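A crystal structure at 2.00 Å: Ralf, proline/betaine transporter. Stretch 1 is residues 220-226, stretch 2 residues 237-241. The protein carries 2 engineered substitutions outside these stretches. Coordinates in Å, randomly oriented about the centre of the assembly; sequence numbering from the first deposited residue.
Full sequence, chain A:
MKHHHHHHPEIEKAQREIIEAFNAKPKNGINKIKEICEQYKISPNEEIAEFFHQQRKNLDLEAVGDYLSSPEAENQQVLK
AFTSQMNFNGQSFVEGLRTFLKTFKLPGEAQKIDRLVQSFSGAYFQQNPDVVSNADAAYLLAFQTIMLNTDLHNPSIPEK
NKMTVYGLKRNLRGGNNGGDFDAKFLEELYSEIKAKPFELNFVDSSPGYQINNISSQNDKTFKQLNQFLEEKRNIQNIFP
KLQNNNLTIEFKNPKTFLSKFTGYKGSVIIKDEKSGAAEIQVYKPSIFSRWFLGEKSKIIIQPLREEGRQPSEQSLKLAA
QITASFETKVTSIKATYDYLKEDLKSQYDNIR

Stretch 1, residues 220-226: KTFKQLN
Stretch 2 237-241: NIFPK

A short irregular segment can pack against a helix through van der Waals contact alone, and the meeting of residues 220-226 with residues 237-241 is a compact example, centred on one isoleucine and burying 269 Å² with no hydrogen bond between the two stretches. The first stretch is helical throughout, with phi between -53° and -68° and psi between -37° and -49°. Its i to i+4 ladder runs from Gln224 N to Lys220 O at 3.1 Å, from Leu225 N to Thr221 O at 3.0 Å and from Asn226 N to Phe222 O at 2.8 Å.

The second stretch opens without regular structure: phi/psi is -72/95 at Asn237, -108/14 at Ile238 and -88/109 at Phe239, followed by -56/-28 at Pro240 and -85/-4 at Lys241. A weak hydrogen bond from Phe239 N to Asn237 OD1, 3.3 Å long, links backbone to side chain across Ile238; Asn237 has chi1 at t and chi2 at 3°.

The register is set by Thr221 and Ile238, whose CA atoms lie 6.6 Å apart. Ile238 points toward the helix, with chi1 at p and chi2 at 98°, between wells. Ile238 CD1 reaches the helix backbone, 3.5 Å from Thr221 O and 4.0 Å from Leu225 N. Because these two backbone atoms are already joined by a helical hydrogen bond, the methyl group rests against a satisfied polar pair. Ile238 CD1 also lies 3.7 Å from Thr221 CG2 and 4.3 Å from Leu225 CB, an apolar contact. The CA-to-CB bonds of Thr221 (chi1 m) and Leu225 (chi1 t, chi2 p) both run sideways to the second stretch.

One turn on from Lys220, Gln224 points toward the second stretch, with chi1 at m and chi2 at t. Its side chain packs near Ile238 CG2, a contact that supplements those made by CD1.

Thr221 also carries the contact beyond Ile238. Phe239 directs its CA-to-CB bond away, yet chi1 at m and chi2 at -77° bring the ring back, placing Phe239 CD1 3.8 Å from Thr221 CG2 in an oblique approach. Pro240, with a C-gamma exo pucker, adds a lighter touch: its CD is 4.0 Å from Thr221 OG1, a hydroxyl hydrogen-bonded elsewhere in the structure. Phe222 points away, and Asn226 and Lys241 remain out of reach. The general lesson is that a satisfied helix backbone can itself serve as a packing surface for an aliphatic side chain.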

# COMPACT_ATOMS: atom_id res chain seq x y z
N LYS A 220 14.23 22.16 -5.12
CA LYS A 220 13.45 23.34 -5.56
C LYS A 220 12.07 22.98 -6.08
O LYS A 220 11.12 23.73 -5.82
CB LYS A 220 14.22 24.23 -6.56
CG LYS A 220 13.64 25.64 -6.70
CD LYS A 220 14.46 26.54 -7.63
CE LYS A 220 13.85 26.71 -9.00
NZ LYS A 220 12.68 27.62 -8.99
N THR A 221 11.95 21.84 -6.80
CA THR A 221 10.65 21.37 -7.30
C THR A 221 9.76 20.92 -6.14
O THR A 221 8.56 21.24 -6.11
CB THR A 221 10.83 20.27 -8.36
OG1 THR A 221 11.86 20.67 -9.26
CG2 THR A 221 9.54 19.99 -9.14
N PHE A 222 10.33 20.18 -5.17
CA PHE A 222 9.56 19.76 -4.01
C PHE A 222 9.21 20.96 -3.13
O PHE A 222 8.08 21.02 -2.62
CB PHE A 222 10.29 18.68 -3.20
CG PHE A 222 9.45 18.07 -2.11
CD1 PHE A 222 8.43 17.17 -2.41
CD2 PHE A 222 9.68 18.39 -0.77
CE1 PHE A 222 7.67 16.59 -1.39
CE2 PHE A 222 8.91 17.81 0.25
CZ PHE A 222 7.91 16.92 -0.07
N LYS A 223 10.15 21.94 -2.98
CA LYS A 223 9.92 23.17 -2.21
C LYS A 223 8.64 23.87 -2.71
O LYS A 223 7.77 24.21 -1.92
CB LYS A 223 11.11 24.14 -2.33
CG LYS A 223 10.91 25.45 -1.56
CD LYS A 223 11.70 26.61 -2.15
CE LYS A 223 13.07 26.78 -1.52
NZ LYS A 223 13.86 27.83 -2.20
N GLN A 224 8.54 24.04 -4.04
CA GLN A 224 7.41 24.68 -4.70
C GLN A 224 6.13 23.87 -4.55
O GLN A 224 5.10 24.43 -4.15
CB GLN A 224 7.75 24.96 -6.17
CG GLN A 224 8.80 26.05 -6.33
CD GLN A 224 9.12 26.30 -7.77
OE1 GLN A 224 9.95 25.63 -8.38
NE2 GLN A 224 8.42 27.26 -8.36
N LEU A 225 6.19 22.55 -4.82
CA LEU A 225 5.04 21.67 -4.68
C LEU A 225 4.49 21.71 -3.26
O LEU A 225 3.30 21.94 -3.07
CB LEU A 225 5.40 20.23 -5.11
CG LEU A 225 4.32 19.15 -4.91
CD1 LEU A 225 3.05 19.46 -5.72
CD2 LEU A 225 4.87 17.79 -5.26
N ASN A 226 5.38 21.55 -2.26
CA ASN A 226 5.04 21.59 -0.85
C ASN A 226 4.40 22.93 -0.43
O ASN A 226 3.45 22.91 0.36
CB ASN A 226 6.25 21.22 0.01
CG ASN A 226 5.96 21.27 1.49
OD1 ASN A 226 5.09 20.55 1.99
ND2 ASN A 226 6.64 22.15 2.20
N ASN A 237 2.16 24.34 -12.85
CA ASN A 237 3.22 23.65 -13.55
C ASN A 237 4.58 24.27 -13.17
O ASN A 237 4.99 25.29 -13.72
CB ASN A 237 2.97 23.64 -15.06
CG ASN A 237 4.04 22.95 -15.90
OD1 ASN A 237 5.02 22.40 -15.41
ND2 ASN A 237 3.87 22.97 -17.21
N ILE A 238 5.23 23.68 -12.17
CA ILE A 238 6.54 24.12 -11.66
C ILE A 238 7.64 23.13 -12.08
O ILE A 238 8.75 23.15 -11.55
CB ILE A 238 6.44 24.30 -10.10
CG1 ILE A 238 5.67 23.12 -9.43
CG2 ILE A 238 5.72 25.62 -9.76
CD1 ILE A 238 6.49 22.04 -8.82
N PHE A 239 7.32 22.25 -13.03
CA PHE A 239 8.17 21.17 -13.51
C PHE A 239 9.09 21.62 -14.66
O PHE A 239 8.60 21.88 -15.76
CB PHE A 239 7.30 19.94 -13.87
CG PHE A 239 6.39 19.53 -12.73
CD1 PHE A 239 6.89 18.83 -11.64
CD2 PHE A 239 5.05 19.89 -12.73
CE1 PHE A 239 6.06 18.48 -10.57
CE2 PHE A 239 4.22 19.55 -11.65
CZ PHE A 239 4.73 18.84 -10.58
N PRO A 240 10.43 21.74 -14.40
CA PRO A 240 11.34 22.23 -15.46
C PRO A 240 11.35 21.46 -16.79
O PRO A 240 11.62 22.08 -17.80
CB PRO A 240 12.72 22.23 -14.77
CG PRO A 240 12.43 22.29 -13.32
CD PRO A 240 11.16 21.53 -13.13
N LYS A 241 11.03 20.15 -16.80
CA LYS A 241 11.01 19.36 -18.04
C LYS A 241 9.68 19.49 -18.78
O LYS A 241 9.53 18.95 -19.88
CB LYS A 241 11.34 17.88 -17.78
CG LYS A 241 12.65 17.62 -17.03
CD LYS A 241 13.90 17.96 -17.85
CE LYS A 241 15.15 17.49 -17.14
NZ LYS A 241 16.31 18.36 -17.44